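Side-chain contacts in aromatic-amino-acid:2-oxoglutarate transaminase (Candida albicans, PDB 6HND), which probably transfers amino groups between aromatic amino acids (and perhaps 2-aminoadipate) and 2-oxo acids, using pyridoxal 5'-phosphate as cofactor: residues R149-N154 and Y283-L288; T246-Q251 and F256-E261; L310-Y315 and G391-L396; S323-D328 and V333-T338. One frame throughout, in Å; residues are numbered along the deposited sequence.

Interaction 1. Residues R149-N154 and Y283-L288. With PLP (pyridoxal-5'-phosphate), chain E.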
loop_
_atom_site.group_PDB
_atom_site.type_symbol
_atom_site.label_atom_id
_atom_site.label_comp_id
_atom_site.label_asym_id
_atom_site.label_seq_id
_atom_site.Cartn_x
_atom_site.Cartn_y
_atom_site.Cartn_z
ATOM N N ARG B 149 16.927 9.885 18.549
ATOM C CA ARG B 149 16.931 11.291 19.041
ATOM C C ARG B 149 15.706 11.553 19.947
ATOM O O ARG B 149 15.881 12.137 21.033
ATOM C CB ARG B 149 17.010 12.244 17.843
ATOM C CG ARG B 149 17.278 13.699 18.212
ATOM C CD ARG B 149 18.738 13.988 18.564
ATOM N NE ARG B 149 19.050 15.411 18.464
ATOM C CZ ARG B 149 19.345 16.218 19.488
ATOM N NH1 ARG B 149 19.359 15.771 20.733
ATOM N NH2 ARG B 149 19.611 17.493 19.260
ATOM N N THR B 150 14.506 11.132 19.539
ATOM C CA THR B 150 13.226 11.577 20.166
ATOM C C THR B 150 12.732 10.595 21.231
ATOM O O THR B 150 12.119 11.069 22.210
ATOM C CB THR B 150 12.129 11.815 19.114
ATOM O OG1 THR B 150 11.813 10.578 18.456
ATOM C CG2 THR B 150 12.555 12.867 18.112
ATOM N N HIS B 151 12.925 9.293 21.027
ATOM C CA HIS B 151 12.191 8.237 21.784
ATOM C C HIS B 151 12.976 6.921 21.837
ATOM O O HIS B 151 12.385 5.903 21.483
ATOM C CB HIS B 151 10.833 7.976 21.116
ATOM C CG HIS B 151 9.808 9.050 21.279
ATOM N ND1 HIS B 151 9.353 9.458 22.514
ATOM C CD2 HIS B 151 9.090 9.735 20.355
ATOM C CE1 HIS B 151 8.401 10.356 22.342
ATOM N NE2 HIS B 151 8.215 10.541 21.019
ATOM N N LYS B 152 14.247 6.949 22.244
ATOM C CA LYS B 152 15.178 5.784 22.204
ATOM C C LYS B 152 14.566 4.614 22.970
ATOM O O LYS B 152 14.266 4.735 24.152
ATOM C CB LYS B 152 16.536 6.170 22.803
ATOM C CG LYS B 152 17.669 5.184 22.554
ATOM C CD LYS B 152 18.916 5.527 23.346
ATOM C CE LYS B 152 19.344 4.409 24.276
ATOM N NZ LYS B 152 20.116 3.371 23.555
ATOM N N PRO B 153 14.344 3.440 22.337
ATOM C CA PRO B 153 13.929 2.247 23.075
ATOM C C PRO B 153 14.931 1.858 24.178
ATOM O O PRO B 153 16.116 2.088 24.031
ATOM C CB PRO B 153 13.850 1.171 21.985
ATOM C CG PRO B 153 13.623 1.945 20.703
ATOM C CD PRO B 153 14.454 3.192 20.895
ATOM N N ASN B 154 14.433 1.293 25.266
ATOM C CA ASN B 154 15.259 0.900 26.432
ATOM C C ASN B 154 15.758 -0.532 26.243
ATOM O O ASN B 154 15.712 -1.287 27.226
ATOM C CB ASN B 154 14.460 1.061 27.731
ATOM C CG ASN B 154 15.320 1.045 28.979
ATOM O OD1 ASN B 154 16.485 1.399 28.914
ATOM N ND2 ASN B 154 14.766 0.594 30.092
ATOM N N TYR B 283 0.801 12.742 16.105
ATOM C CA TYR B 283 1.056 14.201 16.324
ATOM C C TYR B 283 1.532 14.507 17.753
ATOM O O TYR B 283 1.381 15.670 18.174
ATOM C CB TYR B 283 -0.204 15.020 16.005
ATOM C CG TYR B 283 -1.464 14.257 16.306
ATOM C CD1 TYR B 283 -1.602 13.645 17.532
ATOM C CD2 TYR B 283 -2.452 14.071 15.352
ATOM C CE1 TYR B 283 -2.705 12.873 17.816
ATOM C CE2 TYR B 283 -3.554 13.274 15.612
ATOM C CZ TYR B 283 -3.666 12.664 16.851
ATOM O OH TYR B 283 -4.736 11.893 17.199
ATOM N N GLY B 284 2.145 13.534 18.438
ATOM C CA GLY B 284 2.714 13.704 19.786
ATOM C C GLY B 284 3.898 14.647 19.760
ATOM O O GLY B 284 4.345 15.066 20.840
ATOM N N TYR B 285 4.422 14.953 18.578
ATOM C CA TYR B 285 5.542 15.914 18.428
ATOM C C TYR B 285 4.978 17.334 18.500
ATOM O O TYR B 285 5.738 18.250 18.859
ATOM C CB TYR B 285 6.359 15.677 17.159
ATOM C CG TYR B 285 7.021 14.330 17.128
ATOM C CD1 TYR B 285 8.089 14.070 17.958
ATOM C CD2 TYR B 285 6.594 13.321 16.282
ATOM C CE1 TYR B 285 8.719 12.844 17.965
ATOM C CE2 TYR B 285 7.224 12.083 16.278
ATOM C CZ TYR B 285 8.285 11.841 17.133
ATOM O OH TYR B 285 8.925 10.644 17.193
ATOM N N LEU B 286 3.685 17.503 18.209
ATOM C CA LEU B 286 3.004 18.831 18.261
ATOM C C LEU B 286 2.549 19.090 19.698
ATOM O O LEU B 286 1.363 18.957 19.974
ATOM C CB LEU B 286 1.851 18.824 17.258
ATOM C CG LEU B 286 2.261 18.470 15.827
ATOM C CD1 LEU B 286 1.035 18.330 14.937
ATOM C CD2 LEU B 286 3.247 19.489 15.249
ATOM N N THR B 287 3.497 19.395 20.590
ATOM C CA THR B 287 3.252 19.644 22.032
ATOM C C THR B 287 2.708 21.070 22.141
ATOM O O THR B 287 3.217 21.936 21.419
ATOM C CB THR B 287 4.515 19.409 22.879
ATOM O OG1 THR B 287 5.527 20.301 22.396
ATOM C CG2 THR B 287 5.016 17.983 22.807
ATOM N N LEU B 288 1.687 21.288 22.972
ATOM C CA LEU B 288 0.979 22.593 23.057
ATOM C C LEU B 288 1.051 23.088 24.492
ATOM O O LEU B 288 0.600 22.377 25.390
ATOM C CB LEU B 288 -0.475 22.409 22.611
ATOM C CG LEU B 288 -0.693 21.658 21.303
ATOM C CD1 LEU B 288 -2.173 21.434 21.065
ATOM C CD2 LEU B 288 -0.071 22.402 20.138
HETATM N N1 PLP E . -4.399 7.243 14.254
HETATM C C2 PLP E . -4.796 8.416 14.728
HETATM C C2A PLP E . -4.972 8.528 16.204
HETATM C C3 PLP E . -5.005 9.521 13.856
HETATM O O3 PLP E . -5.408 10.719 14.378
HETATM C C4 PLP E . -4.804 9.357 12.460
HETATM C C4A PLP E . -4.926 10.532 11.565
HETATM C C5 PLP E . -4.367 8.096 12.001
HETATM C C6 PLP E . -4.204 7.093 12.926
HETATM C C5A PLP E . -4.210 7.759 10.541
HETATM O O4P PLP E . -3.023 8.299 9.901
HETATM P P PLP E . -2.690 7.905 8.364
HETATM O O1P PLP E . -3.120 6.457 8.172
HETATM O O2P PLP E . -1.189 8.181 8.310
HETATM O O3P PLP E . -3.484 8.835 7.504
#
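With CG beside its own backbone N (chi1 -62°), Tyr285 sends its ring away from the 283-286 turn and its hydroxyl up to Thr150 and His151. His151 has a similar first torsion (chi1 -72°), and its imidazole comes to meet the phenol from the opposite direction. The two rings meet obliquely, their planes at 49° and their centroids 5.6 Å apart. Tyr285 OH lies in the imidazole plane, at the edge of the ring, 3.3 Å from His151 CD2. Thr150 CB sits at the edge of the phenol, 3.7 Å from Tyr285 CE1. The polar ends are held from outside: Tyr285 OH is hydrogen-bonded to Glu337, His151 ND1 to Glu326 and Thr150 OG1 to the carbonyl of Phe146. A type I turn, closed by Leu286 N on Tyr283 O (2.9 Å), carries both tyrosines. It belongs to the cofactor site of the class I aminotransferase fold: Tyr283 OH is hydrogen-bonded to O3 of pyridoxal phosphate (3.1 Å). The contact thus joins the C-terminal end of helix 137-151 to the loop after strand 276-280, with strand 333-338 and helix 392-418 also packing on Tyr285.

Interaction 2. Residues T246-Q251 and F256-E261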
loop_
_atom_site.group_PDB
_atom_site.type_symbol
_atom_site.label_atom_id
_atom_site.label_comp_id
_atom_site.label_asym_id
_atom_site.label_seq_id
_atom_site.Cartn_x
_atom_site.Cartn_y
_atom_site.Cartn_z
ATOM N N THR B 246 -3.429 2.187 22.507
ATOM C CA THR B 246 -3.538 3.506 23.171
ATOM C C THR B 246 -2.907 4.584 22.283
ATOM O O THR B 246 -1.776 4.432 21.841
ATOM C CB THR B 246 -2.923 3.459 24.579
ATOM O OG1 THR B 246 -2.913 4.771 25.144
ATOM C CG2 THR B 246 -1.526 2.879 24.581
ATOM N N ILE B 247 -3.655 5.652 22.063
ATOM C CA ILE B 247 -3.192 6.917 21.453
ATOM C C ILE B 247 -2.801 7.815 22.635
ATOM O O ILE B 247 -3.634 8.675 23.063
ATOM C CB ILE B 247 -4.313 7.476 20.546
ATOM C CG1 ILE B 247 -4.874 6.394 19.621
ATOM C CG2 ILE B 247 -3.822 8.691 19.761
ATOM C CD1 ILE B 247 -6.291 6.624 19.164
ATOM N N ALA B 248 -1.615 7.579 23.206
ATOM C CA ALA B 248 -1.287 7.960 24.603
ATOM C C ALA B 248 -1.138 9.474 24.673
ATOM O O ALA B 248 -1.577 10.069 25.688
ATOM C CB ALA B 248 -0.055 7.242 25.129
ATOM N N THR B 249 -0.556 10.066 23.633
ATOM C CA THR B 249 -0.359 11.530 23.504
ATOM C C THR B 249 -1.390 12.087 22.504
ATOM O O THR B 249 -1.488 11.536 21.381
ATOM C CB THR B 249 1.087 11.815 23.083
ATOM O OG1 THR B 249 1.951 11.093 23.971
ATOM C CG2 THR B 249 1.395 13.301 23.048
ATOM N N GLY B 250 -2.093 13.171 22.859
ATOM C CA GLY B 250 -3.118 13.792 21.984
ATOM C C GLY B 250 -4.145 12.758 21.541
ATOM O O GLY B 250 -4.390 12.643 20.348
ATOM N N GLN B 251 -4.672 11.994 22.500
ATOM C CA GLN B 251 -5.648 10.901 22.292
ATOM C C GLN B 251 -6.675 11.365 21.256
ATOM O O GLN B 251 -7.181 12.461 21.395
ATOM C CB GLN B 251 -6.284 10.510 23.634
ATOM C CG GLN B 251 -6.839 9.082 23.710
ATOM C CD GLN B 251 -8.223 8.948 23.139
ATOM O OE1 GLN B 251 -8.961 9.923 23.103
ATOM N NE2 GLN B 251 -8.581 7.743 22.694
ATOM N N PHE B 256 -6.390 14.021 25.335
ATOM C CA PHE B 256 -5.622 13.751 26.584
ATOM C C PHE B 256 -4.227 13.194 26.265
ATOM O O PHE B 256 -3.996 12.626 25.180
ATOM C CB PHE B 256 -6.371 12.799 27.520
ATOM C CG PHE B 256 -7.635 13.359 28.133
ATOM C CD1 PHE B 256 -7.608 14.530 28.865
ATOM C CD2 PHE B 256 -8.845 12.698 28.002
ATOM C CE1 PHE B 256 -8.764 15.052 29.424
ATOM C CE2 PHE B 256 -10.003 13.218 28.569
ATOM C CZ PHE B 256 -9.960 14.395 29.279
ATOM N N THR B 257 -3.303 13.414 27.189
ATOM C CA THR B 257 -1.890 12.985 27.104
ATOM C C THR B 257 -1.494 12.319 28.417
ATOM O O THR B 257 -1.639 12.971 29.484
ATOM C CB THR B 257 -0.946 14.143 26.798
ATOM O OG1 THR B 257 -1.316 14.653 25.526
ATOM C CG2 THR B 257 0.509 13.727 26.776
ATOM N N GLN B 258 -1.038 11.068 28.336
ATOM C CA GLN B 258 -0.621 10.275 29.516
ATOM C C GLN B 258 0.710 10.845 29.997
ATOM O O GLN B 258 1.613 11.005 29.150
ATOM C CB GLN B 258 -0.500 8.786 29.173
ATOM C CG GLN B 258 -1.825 8.105 28.886
ATOM C CD GLN B 258 -1.619 6.712 28.340
ATOM O OE1 GLN B 258 -0.526 6.144 28.405
ATOM N NE2 GLN B 258 -2.677 6.146 27.800
ATOM N N SER B 259 0.797 11.154 31.293
ATOM C CA SER B 259 2.047 11.532 32.002
ATOM C C SER B 259 3.057 10.384 31.915
ATOM O O SER B 259 2.638 9.209 31.713
ATOM C CB SER B 259 1.766 11.868 33.445
ATOM O OG SER B 259 1.505 10.685 34.187
ATOM N N LEU B 260 4.336 10.692 32.121
ATOM C CA LEU B 260 5.387 9.655 32.242
ATOM C C LEU B 260 4.992 8.672 33.351
ATOM O O LEU B 260 5.040 7.469 33.093
ATOM C CB LEU B 260 6.734 10.315 32.512
ATOM C CG LEU B 260 7.899 9.358 32.771
ATOM C CD1 LEU B 260 8.052 8.322 31.647
ATOM C CD2 LEU B 260 9.187 10.156 32.983
ATOM N N GLU B 261 4.521 9.148 34.505
ATOM C CA GLU B 261 4.273 8.242 35.657
ATOM C C GLU B 261 3.052 7.345 35.355
ATOM O O GLU B 261 3.078 6.150 35.728
ATOM C CB GLU B 261 4.277 9.059 36.959
ATOM C CG GLU B 261 2.936 9.593 37.416
ATOM C CD GLU B 261 2.998 10.212 38.812
ATOM O OE1 GLU B 261 2.021 10.042 39.580
ATOM O OE2 GLU B 261 4.036 10.859 39.130
#
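Ala248 CB lies over one face of the Gln258 side-chain amide, 3.6 Å from Gln258 CD, and the two polar atoms at the rim of that amide have separate partners. NE2 of Gln258 gives a weak, strongly bent hydrogen bond to Thr246 OG1 (3.0 Å, 122° at the hydrogen); OE1 is taken by the hydroxyl of Tyr324. Thr246 OG1 is also hydrogen-bonded to Glu187. The chain of Gln258 is extended beyond CG (chi2 171°), which carries the amide past Ala248 as far as Thr246. Backbone bonds also tie the two segments together. Gln258 N donates to Ala248 O (2.9 Å), a carbonyl that also receives a CA-H contact from Thr257. Gln251 N makes a nearly straight bond (174°) to Phe256 O, 2.8 Å away and in the carbonyl plane. Between these two bonds, Thr257 OG1 accepts an almost straight bond from Gly250 N (3.1 Å), so a side chain secures a backbone amide of the turning loop. The methyl of Thr257 meets that of Thr249, CG2 to CG2, at 3.9 Å. This hydrogen-bonded loop at the C-terminal end of strand 243-246, leading into helix 260-272, belongs to the cofactor side of the class I aminotransferase fold: Ile247 lines the pyridoxal phosphate pocket, as does Asn252 immediately after Gln251.

Interaction 3. Residues L310-Y315 and G391-L396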
loop_
_atom_site.group_PDB
_atom_site.type_symbol
_atom_site.label_atom_id
_atom_site.label_comp_id
_atom_site.label_asym_id
_atom_site.label_seq_id
_atom_site.Cartn_x
_atom_site.Cartn_y
_atom_site.Cartn_z
ATOM N N LEU B 310 11.646 28.083 21.074
ATOM C CA LEU B 310 11.951 26.804 21.776
ATOM C C LEU B 310 13.127 26.114 21.059
ATOM O O LEU B 310 13.065 25.962 19.824
ATOM C CB LEU B 310 10.677 25.948 21.732
ATOM C CG LEU B 310 10.403 25.047 22.933
ATOM C CD1 LEU B 310 9.442 23.931 22.562
ATOM C CD2 LEU B 310 11.679 24.456 23.482
ATOM N N GLU B 311 14.190 25.746 21.779
ATOM C CA GLU B 311 15.401 25.089 21.201
ATOM C C GLU B 311 15.187 23.577 21.284
ATOM O O GLU B 311 14.385 23.157 22.124
ATOM C CB GLU B 311 16.682 25.492 21.954
ATOM C CG GLU B 311 16.974 26.993 21.949
ATOM C CD GLU B 311 17.300 27.588 20.584
ATOM O OE1 GLU B 311 18.385 27.276 20.057
ATOM O OE2 GLU B 311 16.465 28.355 20.038
ATOM N N ILE B 312 15.903 22.792 20.483
ATOM C CA ILE B 312 15.680 21.321 20.348
ATOM C C ILE B 312 15.881 20.630 21.706
ATOM O O ILE B 312 14.998 19.864 22.119
ATOM C CB ILE B 312 16.593 20.715 19.258
ATOM C CG1 ILE B 312 16.175 21.162 17.855
ATOM C CG2 ILE B 312 16.608 19.193 19.386
ATOM C CD1 ILE B 312 16.905 20.481 16.710
ATOM N N ASP B 313 17.014 20.856 22.361
ATOM C CA ASP B 313 17.400 20.161 23.623
ATOM C C ASP B 313 16.285 20.331 24.656
ATOM O O ASP B 313 15.919 19.328 25.328
ATOM C CB ASP B 313 18.755 20.659 24.148
ATOM C CG ASP B 313 19.953 20.171 23.328
ATOM O OD1 ASP B 313 19.808 19.134 22.593
ATOM O OD2 ASP B 313 21.038 20.830 23.416
ATOM N N ASP B 314 15.752 21.550 24.764
ATOM C CA ASP B 314 14.741 21.915 25.792
ATOM C C ASP B 314 13.435 21.195 25.411
ATOM O O ASP B 314 12.807 20.585 26.311
ATOM C CB ASP B 314 14.634 23.441 25.928
ATOM C CG ASP B 314 13.555 23.921 26.886
ATOM O OD1 ASP B 314 13.117 23.128 27.750
ATOM O OD2 ASP B 314 13.133 25.090 26.744
ATOM N N TYR B 315 13.078 21.217 24.115
ATOM C CA TYR B 315 11.922 20.480 23.549
ATOM C C TYR B 315 12.024 18.994 23.922
ATOM O O TYR B 315 11.122 18.444 24.578
ATOM C CB TYR B 315 11.871 20.660 22.035
ATOM C CG TYR B 315 10.872 19.776 21.325
ATOM C CD1 TYR B 315 9.509 19.913 21.542
ATOM C CD2 TYR B 315 11.298 18.811 20.433
ATOM C CE1 TYR B 315 8.586 19.124 20.883
ATOM C CE2 TYR B 315 10.386 18.039 19.735
ATOM C CZ TYR B 315 9.026 18.179 19.971
ATOM O OH TYR B 315 8.137 17.399 19.288
ATOM N N GLY B 391 18.517 16.454 7.735
ATOM C CA GLY B 391 18.356 15.278 8.605
ATOM C C GLY B 391 17.522 15.586 9.838
ATOM O O GLY B 391 16.605 16.416 9.762
ATOM N N VAL B 392 17.839 14.929 10.944
ATOM C CA VAL B 392 16.947 14.784 12.118
ATOM C C VAL B 392 16.692 16.170 12.728
ATOM O O VAL B 392 15.510 16.554 12.902
ATOM C CB VAL B 392 17.563 13.773 13.105
ATOM C CG1 VAL B 392 16.824 13.721 14.435
ATOM C CG2 VAL B 392 17.643 12.379 12.481
ATOM N N ASP B 393 17.747 16.900 13.079
ATOM C CA ASP B 393 17.598 18.129 13.901
ATOM C C ASP B 393 16.854 19.141 13.033
ATOM O O ASP B 393 15.889 19.755 13.527
ATOM C CB ASP B 393 18.935 18.588 14.516
ATOM C CG ASP B 393 19.275 17.816 15.784
ATOM O OD1 ASP B 393 18.695 16.732 15.991
ATOM O OD2 ASP B 393 20.078 18.310 16.587
ATOM N N GLY B 394 17.225 19.248 11.763
ATOM C CA GLY B 394 16.574 20.188 10.832
ATOM C C GLY B 394 15.098 19.871 10.675
ATOM O O GLY B 394 14.299 20.805 10.564
ATOM N N TRP B 395 14.743 18.586 10.688
ATOM C CA TRP B 395 13.345 18.105 10.544
ATOM C C TRP B 395 12.599 18.442 11.836
ATOM O O TRP B 395 11.447 18.966 11.742
ATOM C CB TRP B 395 13.321 16.616 10.176
ATOM C CG TRP B 395 11.952 16.035 10.037
ATOM C CD1 TRP B 395 11.439 15.002 10.758
ATOM C CD2 TRP B 395 10.918 16.457 9.142
ATOM N NE1 TRP B 395 10.155 14.754 10.374
ATOM C CE2 TRP B 395 9.804 15.635 9.390
ATOM C CE3 TRP B 395 10.812 17.440 8.153
ATOM C CZ2 TRP B 395 8.606 15.766 8.682
ATOM C CZ3 TRP B 395 9.623 17.578 7.457
ATOM C CH2 TRP B 395 8.532 16.754 7.724
ATOM N N LEU B 396 13.244 18.242 12.987
ATOM C CA LEU B 396 12.715 18.704 14.301
ATOM C C LEU B 396 12.436 20.220 14.255
ATOM O O LEU B 396 11.391 20.638 14.767
ATOM C CB LEU B 396 13.707 18.347 15.419
ATOM C CG LEU B 396 13.701 16.878 15.853
ATOM C CD1 LEU B 396 14.893 16.568 16.754
ATOM C CD2 LEU B 396 12.385 16.507 16.552
#
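Ile312 CD1 reaches the first turn of helix 392-418 and rests 3.4 Å from Asp393 O and 3.5 Å from Asp393 CB. Ile312 CD1 also approaches Leu396 CB, at 4.1 Å, so it settles between two residues one helical turn apart. The other branch takes part as well: Ile312 CG2 lies 4.1 Å from Leu396 CD1, and the two side chains cross at about a right angle. One turn farther along helix 312-319, Tyr315 presents the edge of its ring to Leu396; Leu396 CD2 is 4.1 Å from Tyr315 CE2, near the ring plane. Tyr315 has CG opposite its backbone N (chi1 170°), a setting that directs the ring to the partner helix. Its hydroxyl is hydrogen-bonded to the carbonyl of Tyr285, which fixes the far end of the ring. Farther out, the carboxylate of Asp393 is in a salt bridge with Arg149 of helix 137-151, and the side chain of that arginine also touches Ile312 and Leu396. Both segments are helix beginnings, with Glu311 and Gly391 at the N-cap positions. The chemistry is mainly apolar, although the Ile312 methyl also packs on the Asp393 carbonyl and the base of its carboxylate. Association between these segments therefore rests largely on van der Waals packing, and the directional bonds at its margins go to helix 137-151 and the 283-288 loop.

Interaction 4. Residues S323-D328 and V333-T338. With PLP (pyridoxal-5'-phosphate), chain E.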
loop_
_atom_site.group_PDB
_atom_site.type_symbol
_atom_site.label_atom_id
_atom_site.label_comp_id
_atom_site.label_asym_id
_atom_site.label_seq_id
_atom_site.Cartn_x
_atom_site.Cartn_y
_atom_site.Cartn_z
ATOM N N SER B 323 7.789 8.044 24.956
ATOM C CA SER B 323 7.138 6.882 24.311
ATOM C C SER B 323 7.206 5.684 25.258
ATOM O O SER B 323 8.194 5.569 26.015
ATOM C CB SER B 323 7.794 6.571 22.958
ATOM O OG SER B 323 7.432 5.282 22.454
ATOM N N TYR B 324 6.212 4.802 25.166
ATOM C CA TYR B 324 6.252 3.429 25.733
ATOM C C TYR B 324 7.533 2.688 25.312
ATOM O O TYR B 324 7.928 1.776 26.050
ATOM C CB TYR B 324 4.961 2.676 25.384
ATOM C CG TYR B 324 3.806 3.034 26.297
ATOM C CD1 TYR B 324 3.660 2.403 27.530
ATOM C CD2 TYR B 324 2.898 4.026 25.966
ATOM C CE1 TYR B 324 2.604 2.699 28.378
ATOM C CE2 TYR B 324 1.840 4.342 26.808
ATOM C CZ TYR B 324 1.701 3.686 28.022
ATOM O OH TYR B 324 0.694 3.998 28.881
ATOM N N LEU B 325 8.159 3.033 24.187
ATOM C CA LEU B 325 9.443 2.411 23.738
ATOM C C LEU B 325 10.506 2.636 24.821
ATOM O O LEU B 325 11.409 1.782 24.981
ATOM C CB LEU B 325 9.924 3.041 22.423
ATOM C CG LEU B 325 9.174 2.703 21.125
ATOM C CD1 LEU B 325 9.813 3.430 19.946
ATOM C CD2 LEU B 325 9.114 1.202 20.851
ATOM N N GLU B 326 10.428 3.790 25.485
ATOM C CA GLU B 326 11.464 4.261 26.431
ATOM C C GLU B 326 11.354 3.439 27.719
ATOM O O GLU B 326 12.345 3.401 28.426
ATOM C CB GLU B 326 11.350 5.772 26.639
ATOM C CG GLU B 326 11.731 6.517 25.377
ATOM C CD GLU B 326 11.441 8.005 25.361
ATOM O OE1 GLU B 326 12.110 8.711 26.083
ATOM O OE2 GLU B 326 10.575 8.445 24.583
ATOM N N LEU B 327 10.210 2.799 27.968
ATOM C CA LEU B 327 9.970 1.930 29.142
ATOM C C LEU B 327 10.253 0.472 28.806
ATOM O O LEU B 327 10.537 -0.300 29.731
ATOM C CB LEU B 327 8.508 2.092 29.571
ATOM C CG LEU B 327 8.095 3.530 29.876
ATOM C CD1 LEU B 327 6.689 3.569 30.418
ATOM C CD2 LEU B 327 9.060 4.161 30.871
ATOM N N ASP B 328 10.113 0.115 27.531
ATOM C CA ASP B 328 10.132 -1.281 27.025
ATOM C C ASP B 328 11.566 -1.812 27.105
ATOM O O ASP B 328 12.497 -1.111 26.636
ATOM C CB ASP B 328 9.561 -1.340 25.601
ATOM C CG ASP B 328 9.255 -2.737 25.097
ATOM O OD1 ASP B 328 9.130 -3.669 25.948
ATOM O OD2 ASP B 328 9.095 -2.868 23.863
ATOM N N VAL B 333 6.245 -3.489 23.186
ATOM C CA VAL B 333 5.706 -2.254 22.546
ATOM C C VAL B 333 5.987 -2.265 21.044
ATOM O O VAL B 333 7.165 -2.496 20.621
ATOM C CB VAL B 333 6.321 -0.994 23.175
ATOM C CG1 VAL B 333 5.917 0.280 22.451
ATOM C CG2 VAL B 333 5.958 -0.915 24.647
ATOM N N LEU B 334 4.964 -1.913 20.271
ATOM C CA LEU B 334 5.110 -1.566 18.841
ATOM C C LEU B 334 4.661 -0.114 18.686
ATOM O O LEU B 334 3.480 0.172 18.966
ATOM C CB LEU B 334 4.239 -2.524 18.018
ATOM C CG LEU B 334 4.381 -2.410 16.505
ATOM C CD1 LEU B 334 3.943 -3.703 15.846
ATOM C CD2 LEU B 334 3.570 -1.226 15.976
ATOM N N ARG B 335 5.556 0.770 18.258
ATOM C CA ARG B 335 5.204 2.208 18.053
ATOM C C ARG B 335 4.818 2.447 16.586
ATOM O O ARG B 335 5.613 2.083 15.680
ATOM C CB ARG B 335 6.347 3.145 18.441
ATOM C CG ARG B 335 6.038 4.599 18.123
ATOM C CD ARG B 335 7.206 5.514 18.426
ATOM N NE ARG B 335 6.964 6.928 18.152
ATOM C CZ ARG B 335 6.293 7.759 18.936
ATOM N NH1 ARG B 335 5.730 7.324 20.048
ATOM N NH2 ARG B 335 6.163 9.028 18.575
ATOM N N VAL B 336 3.647 3.038 16.359
ATOM C CA VAL B 336 3.208 3.454 14.998
ATOM C C VAL B 336 3.468 4.949 14.774
ATOM O O VAL B 336 2.934 5.784 15.541
ATOM C CB VAL B 336 1.722 3.107 14.809
ATOM C CG1 VAL B 336 1.211 3.549 13.435
ATOM C CG2 VAL B 336 1.525 1.621 15.025
ATOM N N GLU B 337 4.215 5.271 13.727
ATOM C CA GLU B 337 4.447 6.662 13.266
ATOM C C GLU B 337 3.861 6.849 11.862
ATOM O O GLU B 337 3.639 5.823 11.178
ATOM C CB GLU B 337 5.942 6.972 13.234
ATOM C CG GLU B 337 6.567 7.101 14.605
ATOM C CD GLU B 337 7.130 8.466 14.975
ATOM O OE1 GLU B 337 6.911 9.468 14.242
ATOM O OE2 GLU B 337 7.758 8.526 16.007
ATOM N N THR B 338 3.628 8.112 11.470
ATOM C CA THR B 338 3.196 8.519 10.106
ATOM C C THR B 338 3.844 9.864 9.733
ATOM O O THR B 338 4.190 10.658 10.654
ATOM C CB THR B 338 1.663 8.552 10.009
ATOM O OG1 THR B 338 1.199 8.880 8.693
ATOM C CG2 THR B 338 1.062 9.541 10.979
HETATM N N1 PLP E . -4.399 7.243 14.254
HETATM C C2 PLP E . -4.796 8.416 14.728
HETATM C C2A PLP E . -4.972 8.528 16.204
HETATM C C3 PLP E . -5.005 9.521 13.856
HETATM O O3 PLP E . -5.408 10.719 14.378
HETATM C C4 PLP E . -4.804 9.357 12.460
HETATM C C4A PLP E . -4.926 10.532 11.565
HETATM C C5 PLP E . -4.367 8.096 12.001
HETATM C C6 PLP E . -4.204 7.093 12.926
HETATM C C5A PLP E . -4.210 7.759 10.541
HETATM O O4P PLP E . -3.023 8.299 9.901
HETATM P P PLP E . -2.690 7.905 8.364
HETATM O O1P PLP E . -3.120 6.457 8.172
HETATM O O2P PLP E . -1.189 8.181 8.310
HETATM O O3P PLP E . -3.484 8.835 7.504
HETATM O O HOH W 1 9.801 -2.013 21.346
#
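Asp328 OD2 takes the backbone N-H of Val333 (3.0 Å, 161°) from well above its carboxylate plane, 59° out of it, rather than within it. A water then donates both to this same oxygen and to Val333 O, while Asp328 OD1 accepts from the amides of Thr330 and Arg332 in the connecting turn. The strand that Val333 begins belongs to the mixed central sheet of the class I aminotransferase fold, and the preceding 323-328 loop opens with an ST turn, in which Ser323 OG accepts from Leu325 N at 2.9 Å; this hydroxyl is also hydrogen-bonded to Glu279. Val333 sends CG1 to Leu325 CD2 (3.7 Å) and CG2 to Tyr324 CB (3.8 Å), packing the loop against the start of the strand. Leu325 CD1 also lies against the aliphatic part of Arg335, 3.7 Å from Arg335 CD, the two side chains crossing at about a right angle. Extended from CG to NE, Arg335 brings its guanidinium past Ser323, and its NE and NH2 both reach Glu337 OE2, which lies in the guanidinium plane. Arg335 is also salt-bridged to Asp281 and Glu279, so one guanidinium serves three carboxylates, a cluster in which its positive charge is probably strongly stabilised. At the end of the strand Thr338 reaches the cofactor, which is also bound by Tyr130 of the second subunit; Thr338 OG1 donates a short hydrogen bond, 2.5 Å, to the phosphate oxygen O2P.

All four contacts are buried, but interactions 1, 2 and 4 gather near the cofactor, about 9 to 12 Å apart between centres, whereas interaction 3 lies about 20 Å from the centre of the chain, with Asp393 at a partly exposed margin. Interaction 2 is rich in backbone bonds, interaction 4 mixes a carboxylate and water grip with apolar packing, interaction 1 rests on aromatic and hydroxyl groups, and interaction 3 on helix-to-helix packing. Tyr285 joins interaction 1 to both 3 and 4, as do the charged or polar pairs Arg149-Asp393 and His151-Glu326; Tyr324 joins 4 to 2. Interactions 3 and 4 do not touch, although helix 312-319 leads along the chain to strand 333-338.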